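Local coordinates for protein VP5 (Halorubrum pleomorphic virus 6, PDB 6QGL) that is a viral envelope protein that probably drives fusion of the viral membrane with that of the archaeal host cell, at residues A[388-393]-A[417-422]; A[363-368]-A[421-426]. One frame throughout, in Å; residues are numbered along the deposited sequence.

Contact 1. Residues A[388-393]-A[417-422]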
loop_
_atom_site.group_PDB
_atom_site.type_symbol
_atom_site.label_atom_id
_atom_site.label_comp_id
_atom_site.label_asym_id
_atom_site.label_seq_id
_atom_site.Cartn_x
_atom_site.Cartn_y
_atom_site.Cartn_z
ATOM N N THR A 388 37.448 -2.967 -7.810
ATOM C CA THR A 388 38.723 -2.356 -7.429
ATOM C C THR A 388 39.538 -1.968 -8.663
ATOM O O THR A 388 39.195 -2.357 -9.782
ATOM C CB THR A 388 39.514 -3.243 -6.442
ATOM O OG1 THR A 388 40.075 -4.367 -7.120
ATOM C CG2 THR A 388 38.689 -3.685 -5.238
ATOM N N VAL A 389 40.627 -1.212 -8.446
ATOM C CA VAL A 389 41.565 -0.727 -9.463
ATOM C C VAL A 389 42.337 -1.922 -10.101
ATOM O O VAL A 389 42.787 -1.819 -11.244
ATOM C CB VAL A 389 42.463 0.410 -8.871
ATOM C CG1 VAL A 389 43.675 0.718 -9.740
ATOM C CG2 VAL A 389 41.653 1.684 -8.656
ATOM N N GLU A 390 42.390 -3.076 -9.396
ATOM C CA GLU A 390 43.032 -4.316 -9.854
ATOM C C GLU A 390 42.070 -5.211 -10.662
ATOM O O GLU A 390 42.382 -6.376 -10.915
ATOM C CB GLU A 390 43.619 -5.089 -8.657
ATOM C CG GLU A 390 44.825 -4.422 -8.014
ATOM C CD GLU A 390 46.033 -4.220 -8.909
ATOM O OE1 GLU A 390 46.405 -5.165 -9.642
ATOM O OE2 GLU A 390 46.610 -3.109 -8.873
ATOM N N SER A 391 40.913 -4.647 -11.079
ATOM C CA SER A 391 39.846 -5.285 -11.862
ATOM C C SER A 391 39.238 -6.516 -11.172
ATOM O O SER A 391 38.913 -7.510 -11.828
ATOM C CB SER A 391 40.302 -5.596 -13.286
ATOM O OG SER A 391 40.318 -4.417 -14.072
ATOM N N GLU A 392 39.051 -6.421 -9.846
ATOM C CA GLU A 392 38.417 -7.451 -9.022
ATOM C C GLU A 392 37.099 -6.895 -8.536
ATOM O O GLU A 392 37.012 -5.702 -8.251
ATOM C CB GLU A 392 39.287 -7.812 -7.816
ATOM C CG GLU A 392 40.416 -8.768 -8.125
ATOM C CD GLU A 392 41.054 -9.303 -6.863
ATOM O OE1 GLU A 392 40.542 -10.313 -6.327
ATOM O OE2 GLU A 392 42.041 -8.698 -6.391
ATOM N N THR A 393 36.076 -7.745 -8.438
ATOM C CA THR A 393 34.751 -7.320 -7.997
ATOM C C THR A 393 34.289 -8.146 -6.800
ATOM O O THR A 393 34.589 -9.337 -6.709
ATOM C CB THR A 393 33.760 -7.308 -9.184
ATOM O OG1 THR A 393 34.341 -6.588 -10.272
ATOM C CG2 THR A 393 32.415 -6.669 -8.840
ATOM N N LEU A 417 38.765 -10.606 -1.908
ATOM C CA LEU A 417 39.743 -10.002 -2.825
ATOM C C LEU A 417 41.112 -10.664 -2.753
ATOM O O LEU A 417 41.520 -11.113 -1.682
ATOM C CB LEU A 417 39.902 -8.492 -2.551
ATOM C CG LEU A 417 38.668 -7.594 -2.691
ATOM C CD1 LEU A 417 38.902 -6.257 -2.019
ATOM C CD2 LEU A 417 38.280 -7.389 -4.149
ATOM N N GLU A 418 41.833 -10.694 -3.892
ATOM C CA GLU A 418 43.196 -11.222 -3.988
ATOM C C GLU A 418 44.169 -10.156 -3.486
ATOM O O GLU A 418 45.144 -10.488 -2.809
ATOM C CB GLU A 418 43.543 -11.630 -5.425
ATOM C CG GLU A 418 43.000 -12.991 -5.829
ATOM C CD GLU A 418 43.530 -13.579 -7.125
ATOM O OE1 GLU A 418 44.526 -13.050 -7.671
ATOM O OE2 GLU A 418 42.951 -14.588 -7.589
ATOM N N THR A 419 43.907 -8.878 -3.829
ATOM C CA THR A 419 44.703 -7.742 -3.369
ATOM C C THR A 419 43.809 -6.949 -2.426
ATOM O O THR A 419 42.796 -6.387 -2.852
ATOM C CB THR A 419 45.325 -6.927 -4.525
ATOM O OG1 THR A 419 44.338 -6.090 -5.118
ATOM C CG2 THR A 419 45.968 -7.797 -5.583
ATOM N N THR A 420 44.138 -7.007 -1.129
ATOM C CA THR A 420 43.397 -6.352 -0.047
ATOM C C THR A 420 43.658 -4.850 -0.009
ATOM O O THR A 420 42.741 -4.086 0.272
ATOM C CB THR A 420 43.708 -7.015 1.293
ATOM O OG1 THR A 420 45.124 -7.071 1.450
ATOM C CG2 THR A 420 43.126 -8.412 1.398
ATOM N N ILE A 421 44.901 -4.429 -0.288
ATOM C CA ILE A 421 45.281 -3.014 -0.303
ATOM C C ILE A 421 45.209 -2.524 -1.748
ATOM O O ILE A 421 46.076 -2.860 -2.560
ATOM C CB ILE A 421 46.666 -2.778 0.366
ATOM C CG1 ILE A 421 46.697 -3.379 1.790
ATOM C CG2 ILE A 421 47.026 -1.281 0.379
ATOM C CD1 ILE A 421 48.047 -3.587 2.386
ATOM N N THR A 422 44.150 -1.758 -2.066
ATOM C CA THR A 422 43.864 -1.230 -3.406
ATOM C C THR A 422 42.944 0.003 -3.296
ATOM O O THR A 422 42.726 0.504 -2.187
ATOM C CB THR A 422 43.305 -2.364 -4.324
ATOM O OG1 THR A 422 43.237 -1.918 -5.679
ATOM C CG2 THR A 422 41.953 -2.887 -3.866
HETATM O O HOH W 1 41.521 -6.066 -5.547
#

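Contact 2. Residues A[363-368]-A[421-426]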
loop_
_atom_site.group_PDB
_atom_site.type_symbol
_atom_site.label_atom_id
_atom_site.label_comp_id
_atom_site.label_asym_id
_atom_site.label_seq_id
_atom_site.Cartn_x
_atom_site.Cartn_y
_atom_site.Cartn_z
ATOM N N ILE A 363 31.132 6.204 -1.977
ATOM C CA ILE A 363 32.126 5.205 -1.569
ATOM C C ILE A 363 33.535 5.815 -1.451
ATOM O O ILE A 363 33.924 6.636 -2.285
ATOM C CB ILE A 363 32.067 3.964 -2.526
ATOM C CG1 ILE A 363 32.903 2.773 -1.993
ATOM C CG2 ILE A 363 32.431 4.317 -3.989
ATOM C CD1 ILE A 363 32.522 1.422 -2.558
ATOM N N ASN A 364 34.287 5.413 -0.408
ATOM C CA ASN A 364 35.666 5.858 -0.189
ATOM C C ASN A 364 36.588 5.148 -1.169
ATOM O O ASN A 364 36.365 3.974 -1.476
ATOM C CB ASN A 364 36.118 5.577 1.245
ATOM C CG ASN A 364 35.593 6.540 2.283
ATOM O OD1 ASN A 364 34.807 7.454 2.003
ATOM N ND2 ASN A 364 36.030 6.351 3.518
ATOM N N SER A 365 37.619 5.861 -1.659
ATOM C CA SER A 365 38.582 5.334 -2.624
ATOM C C SER A 365 39.451 4.219 -2.040
ATOM O O SER A 365 39.573 3.167 -2.654
ATOM C CB SER A 365 39.455 6.457 -3.184
ATOM O OG SER A 365 40.290 6.002 -4.238
ATOM N N GLY A 366 40.016 4.446 -0.862
ATOM C CA GLY A 366 40.902 3.491 -0.211
ATOM C C GLY A 366 40.282 2.195 0.269
ATOM O O GLY A 366 39.207 2.195 0.875
ATOM N N VAL A 367 40.976 1.078 -0.008
ATOM C CA VAL A 367 40.639 -0.262 0.470
ATOM C C VAL A 367 41.827 -0.616 1.372
ATOM O O VAL A 367 42.881 -1.050 0.897
ATOM C CB VAL A 367 40.343 -1.304 -0.650
ATOM C CG1 VAL A 367 40.065 -2.681 -0.063
ATOM C CG2 VAL A 367 39.161 -0.865 -1.505
ATOM N N ASP A 368 41.686 -0.285 2.664
ATOM C CA ASP A 368 42.723 -0.473 3.677
ATOM C C ASP A 368 42.523 -1.800 4.398
ATOM O O ASP A 368 41.471 -2.018 5.005
ATOM C CB ASP A 368 42.745 0.720 4.661
ATOM C CG ASP A 368 42.822 2.093 4.001
ATOM O OD1 ASP A 368 43.777 2.330 3.220
ATOM O OD2 ASP A 368 41.935 2.934 4.277
ATOM N N ILE A 421 44.901 -4.429 -0.288
ATOM C CA ILE A 421 45.281 -3.014 -0.303
ATOM C C ILE A 421 45.209 -2.524 -1.748
ATOM O O ILE A 421 46.076 -2.860 -2.560
ATOM C CB ILE A 421 46.666 -2.778 0.366
ATOM C CG1 ILE A 421 46.697 -3.379 1.790
ATOM C CG2 ILE A 421 47.026 -1.281 0.379
ATOM C CD1 ILE A 421 48.047 -3.587 2.386
ATOM N N THR A 422 44.150 -1.758 -2.066
ATOM C CA THR A 422 43.864 -1.230 -3.406
ATOM C C THR A 422 42.944 0.003 -3.296
ATOM O O THR A 422 42.726 0.504 -2.187
ATOM C CB THR A 422 43.305 -2.364 -4.324
ATOM O OG1 THR A 422 43.237 -1.918 -5.679
ATOM C CG2 THR A 422 41.953 -2.887 -3.866
ATOM N N ASN A 423 42.433 0.497 -4.445
ATOM C CA ASN A 423 41.519 1.638 -4.514
ATOM C C ASN A 423 40.287 1.257 -5.317
ATOM O O ASN A 423 40.393 0.464 -6.242
ATOM C CB ASN A 423 42.206 2.882 -5.098
ATOM C CG ASN A 423 43.369 3.379 -4.276
ATOM O OD1 ASN A 423 43.271 4.371 -3.549
ATOM N ND2 ASN A 423 44.499 2.700 -4.371
ATOM N N VAL A 424 39.114 1.757 -4.923
ATOM C CA VAL A 424 37.845 1.495 -5.606
ATOM C C VAL A 424 37.874 2.220 -6.960
ATOM O O VAL A 424 38.167 3.416 -7.014
ATOM C CB VAL A 424 36.616 1.907 -4.735
ATOM C CG1 VAL A 424 35.300 1.693 -5.480
ATOM C CG2 VAL A 424 36.599 1.156 -3.407
ATOM N N ASP A 425 37.619 1.477 -8.047
ATOM C CA ASP A 425 37.566 2.009 -9.409
ATOM C C ASP A 425 36.171 2.597 -9.648
ATOM O O ASP A 425 36.043 3.723 -10.132
ATOM C CB ASP A 425 37.868 0.895 -10.432
ATOM C CG ASP A 425 37.992 1.382 -11.863
ATOM O OD1 ASP A 425 39.018 2.022 -12.185
ATOM O OD2 ASP A 425 37.070 1.112 -12.663
ATOM N N SER A 426 35.133 1.821 -9.286
ATOM C CA SER A 426 33.717 2.157 -9.403
ATOM C C SER A 426 32.895 1.200 -8.542
ATOM O O SER A 426 33.391 0.140 -8.148
ATOM C CB SER A 426 33.258 2.067 -10.860
ATOM O OG SER A 426 33.555 0.802 -11.431
#

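Contact 1. Residues A[388-393]-A[417-422]
A type I beta turn from Thr388 to Ser391, part of the hairpin loop between strands 382-388 and 393-397, rests against the loop that leads into strand 422-431. Glu392 makes the polar link. Its chain is extended at chi2 (-168°), and the carboxylate arrives end-on at two successive backbone amides. Glu418 N donates to Glu392 OE1 over 2.8 Å in a nearly straight bond. Thr419 N donates to Glu392 OE2 over 3.2 Å, slightly more bent. Both oxygens use their syn lone pairs, so the pair of bonds fixes the rotation of the carboxylate. The side chain of Glu418 crosses that of Glu392 at about a right angle, and their like-charged oxygens do not touch.

Beside the carboxylate, methyl groups carry the contact. Thr388 CG2 and Leu417 CD2 meet tip to tip at 3.9 Å, while Leu417 CD2 also lies 3.8 Å from Glu392 CB. Thr388 and Thr422 cross nearly perpendicularly, methyl to methyl, with 3.6 Å between their CG2 atoms. Glu390, bent at chi2, passes across Thr419 and brings its CG near that hydroxyl oxygen. One water joins the two loops: it donates to Glu392 OE2 at 2.8 Å and accepts from the hydroxyls of Thr388 and Thr419, with Thr388 OG1 2.7 Å from the water oxygen.

Contact 2. Residues A[363-368]-A[421-426]
Val424 and Val367 have the largest buried areas in this short antiparallel pairing, with Ser365 next. Val424 N donates to Ser365 O over 2.7 Å at an N-H...O angle of 162°, in the carbonyl plane, one step beyond the Gly366-Asn423 pair. The Val424 side chain points toward 363-368: CG2 lies 3.4 Å from Asn364 O, and CG1 meets Ile363 CD1 tip to tip at 4.0 Å. Val367, with CG1 anti to the backbone N (chi1 177°), crosses Val424 at about a right angle, and their CG2 atoms come within 3.8 Å.

The backbone of Val367 forms the hydrogen-bonded pair with Thr422. Val367 N donates to Thr422 O over 2.9 Å, approaching from above the carbonyl plane, whereas the return bond from Thr422 N to Val367 O is weak at 3.3 Å. Ile421 CA adds a CA-H...O contact to the same Val367 oxygen. Gly366 and Asn423 make a non-hydrogen-bonded pair. Among exposed residues, Ser365 OG gives a weak hydrogen bond to Asn423 OD1.

Strand 366-367 thus pairs with the beginning of strand 422-431, which in its pairing with strand 382-388 carries a classic beta bulge, Asp425 and Ser426 both facing Thr387. Ile372 of strand 371-374 touches Ile363 and Val367, and Val386 of strand 382-388 touches Ile363 and Val424.

Overall arrangement
The centres of contacts 1 and 2 lie 8 Å apart, and about 42 and 39 Å respectively from the centre of the chain. Contact 2 lies in an antiparallel sheet; contact 1 joins two loops at the ends of its strands 382-388 and 422-431. In sequence order come 363-368, 388-393 and then the continuous run 417-426. The contacts share Ile421 and Thr422, though of these only Thr422 touches both partners. A probable hydrogen bond from Val389 N to Asn423 O, 2.8 Å, connects them directly. Together they bring three separate parts of the chain around strand 422-431, which pairs with strands 366-367 and 382-388, and no helix occurs between the segments of either contact.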